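HTH-type transcriptional regulator PrpR (Mycobacterium tuberculosis, PDB 6D2S) regulates transcription of enzymes that break down short-chain fatty acids through the glyoxylate and methylcitrate cycles, and is needed to assimilate propionate derived from cholesterol. Local coordinates at residues V7-F10 / F11-N15; A24-R27 / M28-S32; D112-T116 / E117-V121; A144-Q147 / L148-I152; V216-D219 / A220-Q223. One frame throughout, in Å; residues are numbered along the deposited sequence. Where two conformers were deposited one is given.

Interaction 1: residues V7-F10 / F11-N15; sequences VRDF and FYDRN. With CA (calcium ion), chain B; NA (sodium ion), chain G.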
loop_
_atom_site.group_PDB
_atom_site.type_symbol
_atom_site.label_atom_id
_atom_site.label_comp_id
_atom_site.label_asym_id
_atom_site.label_seq_id
_atom_site.Cartn_x
_atom_site.Cartn_y
_atom_site.Cartn_z
ATOM N N VAL A 7 -13.546 -7.545 5.449
ATOM C CA VAL A 7 -12.391 -6.722 5.743
ATOM C C VAL A 7 -12.431 -5.433 4.931
ATOM O O VAL A 7 -11.952 -4.389 5.390
ATOM C CB VAL A 7 -11.086 -7.507 5.504
ATOM C CG1 VAL A 7 -9.887 -6.635 5.799
ATOM C CG2 VAL A 7 -11.067 -8.767 6.400
ATOM N N ARG A 8 -12.996 -5.478 3.725
ATOM C CA ARG A 8 -13.161 -4.239 2.968
ATOM C C ARG A 8 -14.026 -3.244 3.734
ATOM O O ARG A 8 -13.694 -2.056 3.808
ATOM C CB ARG A 8 -13.772 -4.520 1.596
ATOM C CG ARG A 8 -13.962 -3.264 0.746
ATOM C CD ARG A 8 -14.678 -3.558 -0.577
ATOM N NE ARG A 8 -16.060 -4.002 -0.393
ATOM C CZ ARG A 8 -16.507 -5.218 -0.700
ATOM N NH1 ARG A 8 -15.683 -6.121 -1.218
ATOM N NH2 ARG A 8 -17.781 -5.528 -0.497
ATOM N N ASP A 9 -15.134 -3.715 4.320
ATOM C CA ASP A 9 -15.958 -2.827 5.137
ATOM C C ASP A 9 -15.188 -2.328 6.356
ATOM O O ASP A 9 -15.329 -1.162 6.753
ATOM C CB ASP A 9 -17.250 -3.519 5.573
ATOM C CG ASP A 9 -18.229 -2.546 6.209
ATOM O OD1 ASP A 9 -18.345 -1.411 5.698
ATOM O OD2 ASP A 9 -18.890 -2.883 7.209
ATOM N N PHE A 10 -14.376 -3.195 6.966
ATOM C CA PHE A 10 -13.576 -2.794 8.121
ATOM C C PHE A 10 -12.715 -1.574 7.790
ATOM O O PHE A 10 -12.675 -0.590 8.543
ATOM C CB PHE A 10 -12.708 -3.974 8.573
ATOM C CG PHE A 10 -11.814 -3.664 9.740
ATOM C CD1 PHE A 10 -12.234 -3.915 11.034
ATOM C CD2 PHE A 10 -10.547 -3.125 9.538
ATOM C CE1 PHE A 10 -11.407 -3.626 12.115
ATOM C CE2 PHE A 10 -9.718 -2.827 10.617
ATOM C CZ PHE A 10 -10.149 -3.075 11.899
ATOM N N PHE A 11 -12.019 -1.616 6.657
ATOM C CA PHE A 11 -11.203 -0.463 6.298
ATOM C C PHE A 11 -12.069 0.713 5.847
ATOM O O PHE A 11 -11.760 1.865 6.178
ATOM C CB PHE A 11 -10.172 -0.851 5.241
ATOM C CG PHE A 11 -8.961 -1.568 5.815
ATOM C CD1 PHE A 11 -7.893 -0.850 6.334
ATOM C CD2 PHE A 11 -8.913 -2.958 5.855
ATOM C CE1 PHE A 11 -6.779 -1.515 6.868
ATOM C CE2 PHE A 11 -7.820 -3.624 6.392
ATOM C CZ PHE A 11 -6.748 -2.897 6.897
ATOM N N TYR A 12 -13.168 0.445 5.134
ATOM C CA TYR A 12 -14.056 1.522 4.690
ATOM C C TYR A 12 -14.570 2.338 5.872
ATOM O O TYR A 12 -14.585 3.581 5.839
ATOM C CB TYR A 12 -15.242 0.957 3.905
ATOM C CG TYR A 12 -16.240 2.027 3.535
ATOM C CD1 TYR A 12 -15.997 2.873 2.452
ATOM C CD2 TYR A 12 -17.390 2.240 4.285
ATOM C CE1 TYR A 12 -16.881 3.881 2.102
ATOM C CE2 TYR A 12 -18.286 3.260 3.934
ATOM C CZ TYR A 12 -18.016 4.073 2.844
ATOM O OH TYR A 12 -18.891 5.086 2.495
ATOM N N ASP A 13 -15.036 1.646 6.910
ATOM C CA ASP A 13 -15.578 2.303 8.095
ATOM C C ASP A 13 -14.545 3.152 8.801
ATOM O O ASP A 13 -14.913 4.034 9.585
ATOM C CB ASP A 13 -16.114 1.258 9.075
ATOM C CG ASP A 13 -17.375 0.605 8.577
ATOM O OD1 ASP A 13 -17.956 1.148 7.617
ATOM O OD2 ASP A 13 -17.775 -0.450 9.125
ATOM N N ARG A 14 -13.262 2.890 8.562
ATOM C CA ARG A 14 -12.193 3.642 9.193
ATOM C C ARG A 14 -11.539 4.626 8.226
ATOM O O ARG A 14 -10.441 5.117 8.504
ATOM C CB ARG A 14 -11.173 2.669 9.796
ATOM C CG ARG A 14 -11.722 1.965 11.068
ATOM C CD ARG A 14 -11.102 0.585 11.384
ATOM N NE ARG A 14 -11.808 -0.016 12.530
ATOM C CZ ARG A 14 -13.016 -0.573 12.451
ATOM N NH1 ARG A 14 -13.644 -0.629 11.281
ATOM N NH2 ARG A 14 -13.616 -1.060 13.533
ATOM N N ASN A 15 -12.206 4.930 7.100
ATOM C CA ASN A 15 -11.689 5.866 6.085
ATOM C C ASN A 15 -10.351 5.410 5.507
ATOM O O ASN A 15 -9.530 6.235 5.090
ATOM C CB ASN A 15 -11.548 7.276 6.660
ATOM C CG ASN A 15 -12.866 7.830 7.155
ATOM O OD1 ASN A 15 -13.852 7.859 6.416
ATOM N ND2 ASN A 15 -12.895 8.257 8.414
HETATM CA CA CA B . -19.686 -0.522 7.539
HETATM NA NA NA G . -15.226 7.604 4.183
HETATM O O HOH W 1 -13.976 5.466 3.738
HETATM O O HOH W 2 -15.085 9.924 3.638
HETATM O O HOH W 3 -16.644 7.140 2.677
#
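D9 and D13, F10 and R14, and V7 and F11 make i to i+4 contacts along the end of helix 3-13: the aspartate pair faces outward, V7, F10 and F11 are buried, and R14, just after the helix, folds back over F10. Each aspartate chelates one calcium ion through both carboxylate oxygens, OD1 at 2.4 Å and OD2 at 2.5 Å, the two carboxylate planes 80° apart. With CG beside its own N (chi1 -72°) and the chain extended to NE, R14 lays its guanidinium flat over one face of the F10 ring, the planes 8° apart and R14 CZ 3.8 Å from the ring centroid, a cation-pi stack. R14 NH1 donates to F10 O at 2.9 Å, in the carbonyl plane on a lone pair, while NH2 bonds to T110. F10 points its ring edge at the face of F11; V7 CG1 meets the edge of the F11 ring, 3.7 Å from F11 CE2. N15, with positive phi, closes the helix in a Schellman motif, and its OD1 joins S199 O on a sodium ion. Calcium probably offsets the carboxylate repulsion, D9 OD1 and D13 OD1 being 3.2 Å apart, whereas stack and bond together fix the arginine head's rotation.

Interaction 2: residues A24-R27 / M28-S32; sequences AAER and MFTES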
loop_
_atom_site.group_PDB
_atom_site.type_symbol
_atom_site.label_atom_id
_atom_site.label_comp_id
_atom_site.label_asym_id
_atom_site.label_seq_id
_atom_site.Cartn_x
_atom_site.Cartn_y
_atom_site.Cartn_z
ATOM N N ALA A 24 2.094 4.551 15.166
ATOM C CA ALA A 24 3.131 3.687 15.727
ATOM C C ALA A 24 4.274 3.491 14.736
ATOM O O ALA A 24 5.449 3.532 15.115
ATOM C CB ALA A 24 2.540 2.340 16.143
ATOM N N ALA A 25 3.945 3.284 13.459
ATOM C CA ALA A 25 4.975 3.132 12.434
ATOM C C ALA A 25 5.818 4.395 12.317
ATOM O O ALA A 25 7.054 4.338 12.287
ATOM C CB ALA A 25 4.325 2.802 11.085
ATOM N N GLU A 26 5.156 5.553 12.248
ATOM C CA GLU A 26 5.882 6.804 12.071
ATOM C C GLU A 26 6.759 7.100 13.281
ATOM O O GLU A 26 7.905 7.549 13.139
ATOM C CB GLU A 26 4.888 7.948 11.821
ATOM C CG GLU A 26 5.568 9.229 11.362
ATOM C CD GLU A 26 4.581 10.309 10.948
ATOM O OE1 GLU A 26 3.411 10.254 11.393
ATOM O OE2 GLU A 26 4.982 11.220 10.191
ATOM N N ARG A 27 6.242 6.849 14.484
ATOM C CA ARG A 27 7.050 7.091 15.676
ATOM C C ARG A 27 8.224 6.122 15.753
ATOM O O ARG A 27 9.338 6.515 16.128
ATOM C CB ARG A 27 6.171 7.009 16.927
ATOM C CG ARG A 27 5.138 8.138 16.982
ATOM C CD ARG A 27 4.320 8.171 18.273
ATOM N NE ARG A 27 3.306 7.119 18.326
ATOM C CZ ARG A 27 2.173 7.212 19.015
ATOM N NH1 ARG A 27 1.899 8.315 19.697
ATOM N NH2 ARG A 27 1.308 6.206 19.012
ATOM N N MET A 28 8.010 4.857 15.383
ATOM C CA MET A 28 9.120 3.913 15.421
ATOM C C MET A 28 10.181 4.272 14.388
ATOM O O MET A 28 11.383 4.198 14.673
ATOM C CB MET A 28 8.619 2.485 15.207
ATOM C CG MET A 28 9.649 1.438 15.571
ATOM S SD MET A 28 8.976 -0.219 15.368
ATOM C CE MET A 28 7.430 -0.059 16.252
ATOM N N PHE A 29 9.751 4.659 13.183
ATOM C CA PHE A 29 10.675 5.134 12.157
ATOM C C PHE A 29 11.515 6.297 12.677
ATOM O O PHE A 29 12.746 6.295 12.557
ATOM C CB PHE A 29 9.869 5.537 10.913
ATOM C CG PHE A 29 10.704 6.013 9.741
ATOM C CD1 PHE A 29 11.262 7.285 9.729
ATOM C CD2 PHE A 29 10.871 5.200 8.624
ATOM C CE1 PHE A 29 12.005 7.734 8.637
ATOM C CE2 PHE A 29 11.615 5.633 7.530
ATOM C CZ PHE A 29 12.184 6.908 7.538
ATOM N N THR A 30 10.859 7.287 13.294
ATOM C CA THR A 30 11.543 8.502 13.730
ATOM C C THR A 30 12.416 8.246 14.954
ATOM O O THR A 30 13.576 8.677 15.002
ATOM C CB THR A 30 10.509 9.596 14.024
ATOM O OG1 THR A 30 9.757 9.863 12.837
ATOM C CG2 THR A 30 11.201 10.880 14.489
ATOM N N GLU A 31 11.877 7.547 15.959
ATOM C CA GLU A 31 12.624 7.322 17.193
ATOM C C GLU A 31 13.821 6.403 16.990
ATOM O O GLU A 31 14.786 6.480 17.760
ATOM C CB GLU A 31 11.706 6.754 18.274
ATOM C CG GLU A 31 10.699 7.761 18.808
ATOM C CD GLU A 31 9.805 7.187 19.892
ATOM O OE1 GLU A 31 9.820 5.952 20.091
ATOM O OE2 GLU A 31 9.083 7.971 20.544
ATOM N N SER A 32 13.791 5.542 15.980
ATOM C CA SER A 32 14.928 4.676 15.712
ATOM C C SER A 32 15.931 5.315 14.760
ATOM O O SER A 32 16.924 4.675 14.408
ATOM C CB SER A 32 14.451 3.317 15.171
ATOM O OG SER A 32 13.812 3.448 13.917
#
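M28, F29, T30 and E31 each turn a backbone N-H back to the carbonyl four residues earlier, so that the contact within 24-32 is the regular hydrogen bonding of the last turns of helix 19-31. The donors are M28 N to A24 O, F29 N to A25 O at 2.9 Å, T30 N to E26 O and, shortest of the four, E31 N to R27 O at 2.7 Å.

Two hydroxyl side chains lie close to carbonyls that already accept a backbone bond. T30 OG1, beside its own backbone N with chi1 at -60°, comes within 3.0 Å of E26 O. S32 is clearer: its OG sits between its own N and carbonyl carbon (chi1 65°), which turns it back to M28 O, to which S32 OG donates at 2.7 Å, and S32 N reaches the same oxygen at 3.1 Å. That carbonyl, in the final turn, is therefore gripped by two donors from one residue.

The carboxylate of E26 is satisfied outside the helix, OE1 by a salt bridge to R175 and OE2 by the backbone N of R139. On the buried side A25 packs against F130, A133 and F134 of helix 116-135, M28 meets F134 and also L46 of helix 39-51, and F29 rests on L39 and M34. R27 and E31 bear opposite charges, but R27 NE and E31 OE2 stand 6.2 Å apart, so any attraction between them is probably modest. The chemistry implies an amphipathic helix whose apolar residues pack inward while a serine hydroxyl supplements the backbone bonding where the helix stops.

Interaction 3: residues D112-T116 / E117-V121; sequences DQLST and EARGV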
loop_
_atom_site.group_PDB
_atom_site.type_symbol
_atom_site.label_atom_id
_atom_site.label_comp_id
_atom_site.label_asym_id
_atom_site.label_seq_id
_atom_site.Cartn_x
_atom_site.Cartn_y
_atom_site.Cartn_z
ATOM N N ASP A 112 -17.206 -5.790 15.936
ATOM C CA ASP A 112 -17.791 -6.909 16.681
ATOM C C ASP A 112 -18.257 -8.045 15.774
ATOM O O ASP A 112 -18.361 -9.187 16.241
ATOM C CB ASP A 112 -18.961 -6.415 17.553
ATOM C CG ASP A 112 -19.630 -7.545 18.381
ATOM O OD1 ASP A 112 -19.034 -8.041 19.370
ATOM O OD2 ASP A 112 -20.783 -7.917 18.059
ATOM N N GLN A 113 -18.517 -7.766 14.489
ATOM C CA GLN A 113 -19.174 -8.714 13.588
ATOM C C GLN A 113 -18.213 -9.639 12.843
ATOM O O GLN A 113 -18.663 -10.651 12.292
ATOM C CB GLN A 113 -20.024 -7.954 12.551
ATOM C CG GLN A 113 -21.247 -7.225 13.120
ATOM C CD GLN A 113 -21.948 -6.347 12.080
ATOM O OE1 GLN A 113 -21.294 -5.620 11.327
ATOM N NE2 GLN A 113 -23.284 -6.423 12.029
ATOM N N LEU A 114 -16.919 -9.329 12.816
ATOM C CA LEU A 114 -15.972 -10.074 11.985
ATOM C C LEU A 114 -15.996 -11.565 12.298
ATOM O O LEU A 114 -15.939 -11.964 13.465
ATOM C CB LEU A 114 -14.551 -9.534 12.186
ATOM C CG LEU A 114 -14.241 -8.135 11.625
ATOM C CD1 LEU A 114 -12.832 -7.669 11.998
ATOM C CD2 LEU A 114 -14.393 -8.119 10.103
ATOM N N SER A 115 -16.055 -12.391 11.251
ATOM C CA SER A 115 -15.889 -13.836 11.417
ATOM C C SER A 115 -14.425 -14.160 11.740
ATOM O O SER A 115 -13.540 -13.316 11.607
ATOM C CB SER A 115 -16.306 -14.569 10.145
ATOM O OG SER A 115 -15.385 -14.256 9.106
ATOM N N THR A 116 -14.161 -15.405 12.161
ATOM C CA THR A 116 -12.774 -15.808 12.411
ATOM C C THR A 116 -11.923 -15.653 11.164
ATOM O O THR A 116 -10.797 -15.149 11.226
ATOM C CB THR A 116 -12.692 -17.258 12.903
ATOM O OG1 THR A 116 -13.247 -17.348 14.213
ATOM C CG2 THR A 116 -11.231 -17.724 12.948
ATOM N N GLU A 117 -12.422 -16.133 10.024
ATOM C CA GLU A 117 -11.638 -16.007 8.803
ATOM C C GLU A 117 -11.352 -14.544 8.497
ATOM O O GLU A 117 -10.232 -14.191 8.102
ATOM C CB GLU A 117 -12.366 -16.670 7.632
ATOM C CG GLU A 117 -11.600 -16.540 6.328
ATOM C CD GLU A 117 -12.320 -17.175 5.156
ATOM O OE1 GLU A 117 -11.756 -17.160 4.040
ATOM O OE2 GLU A 117 -13.444 -17.681 5.353
ATOM N N ALA A 118 -12.346 -13.674 8.705
ATOM C CA ALA A 118 -12.137 -12.248 8.443
ATOM C C ALA A 118 -11.134 -11.647 9.416
ATOM O O ALA A 118 -10.350 -10.769 9.038
ATOM C CB ALA A 118 -13.453 -11.479 8.523
ATOM N N ARG A 119 -11.154 -12.085 10.683
ATOM C CA ARG A 119 -10.170 -11.574 11.632
ATOM C C ARG A 119 -8.750 -11.936 11.203
ATOM O O ARG A 119 -7.827 -11.127 11.353
ATOM C CB ARG A 119 -10.491 -12.089 13.039
ATOM C CG ARG A 119 -11.839 -11.560 13.531
ATOM C CD ARG A 119 -12.378 -12.243 14.790
ATOM N NE ARG A 119 -13.759 -11.818 15.023
ATOM C CZ ARG A 119 -14.121 -10.852 15.862
ATOM N NH1 ARG A 119 -13.204 -10.213 16.579
ATOM N NH2 ARG A 119 -15.403 -10.518 15.981
ATOM N N GLY A 120 -8.556 -13.140 10.656
ATOM C CA GLY A 120 -7.235 -13.510 10.163
ATOM C C GLY A 120 -6.818 -12.713 8.940
ATOM O O GLY A 120 -5.650 -12.325 8.805
ATOM N N VAL A 121 -7.758 -12.466 8.024
ATOM C CA VAL A 121 -7.465 -11.599 6.887
ATOM C C VAL A 121 -7.161 -10.187 7.370
ATOM O O VAL A 121 -6.220 -9.540 6.893
ATOM C CB VAL A 121 -8.627 -11.613 5.875
ATOM C CG1 VAL A 121 -8.377 -10.585 4.759
ATOM C CG2 VAL A 121 -8.800 -13.012 5.285
#
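R119 reaches back over the residues that precede its own helix: its guanidinium bonds to L114 O while its CG packs on L114 CB, 3.6 Å away. R119 CG lies beside the backbone N, chi1 -64°, and the chain then runs extended as far as NE, which carries the head back past the helix start. There R119 NE donates to L114 O at 2.7 Å from well above the carbonyl plane, and NH2 adds a weak bond to the same oxygen. L114 CB lies 3.5 Å above the guanidinium plane of R119, toward its rim, while D112 O is at the guanidinium edge, 3.3 Å from R119 NH2. Within the IrrE N-terminal-like domain, S115 takes the N-cap position of helix 116-135: with chi1 at 67°, OG stands between its own backbone N and carbonyl carbon and accepts from A118 N at 3.1 Å, occupying an N-H of the first turn; OG is also bonded to E6 of helix 3-13. Regular helical bonding then takes over, R119 N giving to S115 O and G120 N to T116 O. Behind the cap, L114 CD2 leans against A118 CB at 3.8 Å, and both residues also touch E6. L114 and R119 further pack on V108 of helix 101-109.

Interaction 4: residues A144-Q147 / L148-I152; sequences AAEQ and LRYDI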
loop_
_atom_site.group_PDB
_atom_site.type_symbol
_atom_site.label_atom_id
_atom_site.label_comp_id
_atom_site.label_asym_id
_atom_site.label_seq_id
_atom_site.Cartn_x
_atom_site.Cartn_y
_atom_site.Cartn_z
ATOM N N ALA A 144 6.106 14.904 0.621
ATOM C CA ALA A 144 6.701 14.563 -0.668
ATOM C C ALA A 144 5.645 14.500 -1.760
ATOM O O ALA A 144 5.889 14.933 -2.895
ATOM C CB ALA A 144 7.441 13.225 -0.573
ATOM N N ALA A 145 4.470 13.952 -1.446
ATOM C CA ALA A 145 3.408 13.907 -2.443
ATOM C C ALA A 145 3.006 15.313 -2.872
ATOM O O ALA A 145 2.810 15.582 -4.066
ATOM C CB ALA A 145 2.205 13.134 -1.898
ATOM N N GLU A 146 2.898 16.241 -1.921
ATOM C CA GLU A 146 2.532 17.593 -2.327
ATOM C C GLU A 146 3.629 18.225 -3.174
ATOM O O GLU A 146 3.340 18.858 -4.196
ATOM C CB GLU A 146 2.200 18.453 -1.105
ATOM C CG GLU A 146 0.930 18.007 -0.363
ATOM C CD GLU A 146 -0.388 18.369 -1.075
ATOM O OE1 GLU A 146 -0.402 19.304 -1.913
ATOM O OE2 GLU A 146 -1.422 17.716 -0.783
ATOM N N GLN A 147 4.894 18.050 -2.789
ATOM C CA GLN A 147 5.969 18.725 -3.513
ATOM C C GLN A 147 6.279 18.079 -4.856
ATOM O O GLN A 147 6.833 18.747 -5.738
ATOM C CB GLN A 147 7.230 18.763 -2.652
ATOM C CG GLN A 147 7.035 19.577 -1.381
ATOM C CD GLN A 147 8.263 19.588 -0.511
ATOM O OE1 GLN A 147 9.283 18.988 -0.854
ATOM N NE2 GLN A 147 8.177 20.273 0.628
ATOM N N LEU A 148 5.941 16.804 -5.032
ATOM C CA LEU A 148 6.072 16.136 -6.318
ATOM C C LEU A 148 4.760 16.097 -7.083
ATOM O O LEU A 148 4.662 15.387 -8.091
ATOM C CB LEU A 148 6.598 14.715 -6.119
ATOM C CG LEU A 148 8.078 14.641 -5.722
ATOM C CD1 LEU A 148 8.464 13.194 -5.388
ATOM C CD2 LEU A 148 8.971 15.204 -6.814
ATOM N N ARG A 149 3.747 16.828 -6.611
ATOM C CA ARG A 149 2.449 16.902 -7.277
ATOM C C ARG A 149 1.907 15.506 -7.566
ATOM O O ARG A 149 1.382 15.223 -8.648
ATOM C CB ARG A 149 2.538 17.748 -8.555
ATOM C CG ARG A 149 2.978 19.193 -8.313
ATOM C CD ARG A 149 2.077 19.849 -7.277
ATOM N NE ARG A 149 2.214 21.302 -7.239
ATOM C CZ ARG A 149 1.694 22.070 -6.286
ATOM N NH1 ARG A 149 1.021 21.514 -5.283
ATOM N NH2 ARG A 149 1.845 23.386 -6.329
ATOM N N TYR A 150 2.047 14.620 -6.583
ATOM C CA TYR A 150 1.438 13.291 -6.621
ATOM C C TYR A 150 1.942 12.457 -7.794
ATOM O O TYR A 150 1.258 11.545 -8.255
ATOM C CB TYR A 150 -0.094 13.392 -6.636
ATOM C CG TYR A 150 -0.637 13.836 -5.291
ATOM C CD1 TYR A 150 -0.646 15.175 -4.937
ATOM C CD2 TYR A 150 -1.112 12.907 -4.367
ATOM C CE1 TYR A 150 -1.124 15.591 -3.707
ATOM C CE2 TYR A 150 -1.602 13.318 -3.132
ATOM C CZ TYR A 150 -1.598 14.659 -2.808
ATOM O OH TYR A 150 -2.081 15.068 -1.585
ATOM N N ASP A 151 3.157 12.729 -8.264
ATOM C CA ASP A 151 3.771 11.899 -9.299
ATOM C C ASP A 151 4.135 10.541 -8.702
ATOM O O ASP A 151 5.102 10.431 -7.942
ATOM C CB ASP A 151 5.009 12.587 -9.875
ATOM C CG ASP A 151 5.538 11.882 -11.110
ATOM O OD1 ASP A 151 5.789 12.572 -12.120
ATOM O OD2 ASP A 151 5.664 10.629 -11.069
ATOM N N ILE A 152 3.367 9.503 -9.058
ATOM C CA ILE A 152 3.517 8.189 -8.436
ATOM C C ILE A 152 4.895 7.609 -8.721
ATOM O O ILE A 152 5.520 6.991 -7.849
ATOM C CB ILE A 152 2.397 7.249 -8.920
ATOM C CG1 ILE A 152 1.022 7.815 -8.523
ATOM C CG2 ILE A 152 2.602 5.838 -8.339
ATOM C CD1 ILE A 152 -0.115 7.338 -9.422
HETATM O O HOH W 4 0.162 19.026 -4.702
#
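Y150 folds back against the last turn of helix 138-147, in the IrrE N-terminal-like domain, which finishes in a Schellman motif with R149, at positive phi, as its C-prime residue. The motif's backbone bonds run from Y150 N to A145 O at 2.8 Å and from R149 N to E146 O, the latter approaching from far above the carbonyl plane. L148 N still keeps the helical bond to A144 O, and a type I' turn over L148 to D151 leads on to helix 152-159, whose N-cap is D151.

The apolar part is a CH-pi contact: A145 CB lies over one face of the Y150 ring, 4.1 Å from the centroid.

Among the polar side chains, E146 bends at chi2 (-75°), bringing its carboxylate alongside the tyrosine, with the carboxylate and ring planes 88° apart. Y150 OH also bonds I181 N, and E146 OE1 forms a salt bridge with K274, so the helix end is tied to two later parts of the chain. R149 NH1 stays 4.3 Å from E146 OE1, too far for a salt bridge, and instead gives a proton to water 4 at 2.7 Å. Y150 OH donates to E146 OE2 at 2.8 Å, meeting that oxygen from 50° above the carboxylate plane.

Interaction 5: residues V216-D219 / A220-Q223; sequences VVHD and AFAQ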
loop_
_atom_site.group_PDB
_atom_site.type_symbol
_atom_site.label_atom_id
_atom_site.label_comp_id
_atom_site.label_asym_id
_atom_site.label_seq_id
_atom_site.Cartn_x
_atom_site.Cartn_y
_atom_site.Cartn_z
ATOM N N VAL A 216 -11.139 2.759 -16.711
ATOM C CA VAL A 216 -10.228 3.757 -16.173
ATOM C C VAL A 216 -8.928 3.122 -15.693
ATOM O O VAL A 216 -7.899 3.805 -15.617
ATOM C CB VAL A 216 -10.912 4.554 -15.044
ATOM C CG1 VAL A 216 -12.130 5.298 -15.590
ATOM C CG2 VAL A 216 -11.316 3.624 -13.907
ATOM N N VAL A 217 -8.938 1.824 -15.374
ATOM C CA VAL A 217 -7.738 1.106 -14.974
ATOM C C VAL A 217 -7.396 -0.013 -15.949
ATOM O O VAL A 217 -6.225 -0.197 -16.298
ATOM C CB VAL A 217 -7.869 0.553 -13.538
ATOM C CG1 VAL A 217 -6.687 -0.337 -13.201
ATOM C CG2 VAL A 217 -7.976 1.701 -12.547
ATOM N N HIS A 218 -8.399 -0.757 -16.415
ATOM C CA HIS A 218 -8.127 -1.834 -17.358
ATOM C C HIS A 218 -7.467 -1.315 -18.631
ATOM O O HIS A 218 -6.681 -2.037 -19.256
ATOM C CB HIS A 218 -9.414 -2.586 -17.691
ATOM C CG HIS A 218 -9.179 -3.920 -18.328
ATOM N ND1 HIS A 218 -9.068 -4.085 -19.691
ATOM C CD2 HIS A 218 -9.020 -5.151 -17.785
ATOM C CE1 HIS A 218 -8.857 -5.360 -19.962
ATOM N NE2 HIS A 218 -8.825 -6.029 -18.824
ATOM N N ASP A 219 -7.760 -0.071 -19.028
ATOM C CA ASP A 219 -7.109 0.500 -20.206
ATOM C C ASP A 219 -5.589 0.439 -20.111
ATOM O O ASP A 219 -4.909 0.482 -21.140
ATOM C CB ASP A 219 -7.540 1.959 -20.408
ATOM C CG ASP A 219 -8.912 2.099 -21.067
ATOM O OD1 ASP A 219 -9.485 1.091 -21.528
ATOM O OD2 ASP A 219 -9.413 3.241 -21.118
ATOM N N ALA A 220 -5.034 0.357 -18.897
ATOM C CA ALA A 220 -3.580 0.293 -18.757
ATOM C C ALA A 220 -2.989 -0.902 -19.493
ATOM O O ALA A 220 -1.863 -0.821 -20.004
ATOM C CB ALA A 220 -3.192 0.244 -17.276
ATOM N N PHE A 221 -3.716 -2.018 -19.553
ATOM C CA PHE A 221 -3.183 -3.211 -20.204
ATOM C C PHE A 221 -2.936 -3.009 -21.696
ATOM O O PHE A 221 -2.254 -3.833 -22.315
ATOM C CB PHE A 221 -4.129 -4.397 -20.002
ATOM C CG PHE A 221 -4.168 -4.914 -18.593
ATOM C CD1 PHE A 221 -3.060 -5.539 -18.039
ATOM C CD2 PHE A 221 -5.319 -4.795 -17.830
ATOM C CE1 PHE A 221 -3.091 -6.018 -16.739
ATOM C CE2 PHE A 221 -5.362 -5.278 -16.533
ATOM C CZ PHE A 221 -4.245 -5.891 -15.986
ATOM N N ALA A 222 -3.479 -1.946 -22.293
ATOM C CA ALA A 222 -3.257 -1.708 -23.718
ATOM C C ALA A 222 -1.966 -0.953 -23.987
ATOM O O ALA A 222 -1.490 -0.949 -25.126
ATOM C CB ALA A 222 -4.431 -0.933 -24.318
ATOM N N GLN A 223 -1.398 -0.312 -22.971
ATOM C CA GLN A 223 -0.132 0.412 -23.069
ATOM C C GLN A 223 0.717 0.023 -21.868
ATOM O O GLN A 223 0.945 0.838 -20.967
ATOM C CB GLN A 223 -0.361 1.924 -23.111
ATOM C CG GLN A 223 -1.130 2.417 -24.326
ATOM C CD GLN A 223 -1.406 3.913 -24.278
ATOM O OE1 GLN A 223 -2.276 4.369 -23.534
ATOM N NE2 GLN A 223 -0.668 4.681 -25.074
HETATM O O HOH W 5 -4.611 2.864 -23.356
#
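H218 swings its ring opposite its backbone N, chi1 -164°, and F221 holds its ring beside its own N, chi1 -70°, which brings two side chains three residues apart together at about a right angle. The result is an edge-to-face pair in which the edge of F221 addresses the face of H218, with centroids 5.1 Å apart and planes at 62°. F221 CD2 makes the approach, 3.7 Å from H218 CD2 and displaced toward the rim of the imidazole. The spacing follows from the backbone, which passes from the short helix 215-218 into a 3-10 segment. Its i to i+3 bonds are A220 N to V217 O, F221 N to H218 O at 3.0 Å and A222 N to D219 O, every donor standing well above the acceptor's carbonyl plane. This turn lies in the C-terminal region of the ScfR family, packed on its five-stranded antiparallel sheet: V217, A220 and F221 all touch A262 of strand 261-268, and F221 also meets T246 and T188 on strands to each side of it. H218 NE2 has a weak hydrogen bond to K190 O. At the far end water 5 donates to D219 O at 3.3 Å and to Q223 OE1 at 2.8 Å.

The five contacts follow one another along the chain, each a local one within a helix or at its end. Interactions 1 and 3 touch, their centres 13 Å apart: V7 CG2 packs 3.6 Å from V121 CG1, and F10 meets L114. Interaction 2, on helix 19-31, packs on helix 116-135, yet its nearest atoms are about 17 Å from interaction 3. Interactions 3 and 4 lie within the IrrE N-terminal-like domain, on opposite sides of the chain's centre. Interaction 5 belongs to the C-terminal ScfR region, its centre 22 Å from that of interaction 4 and 37 Å from that of interaction 2. Interactions 1 and 3 thus join helix 3-13 to the start of helix 116-135, while interaction 5 stands apart on the C-terminal sheet.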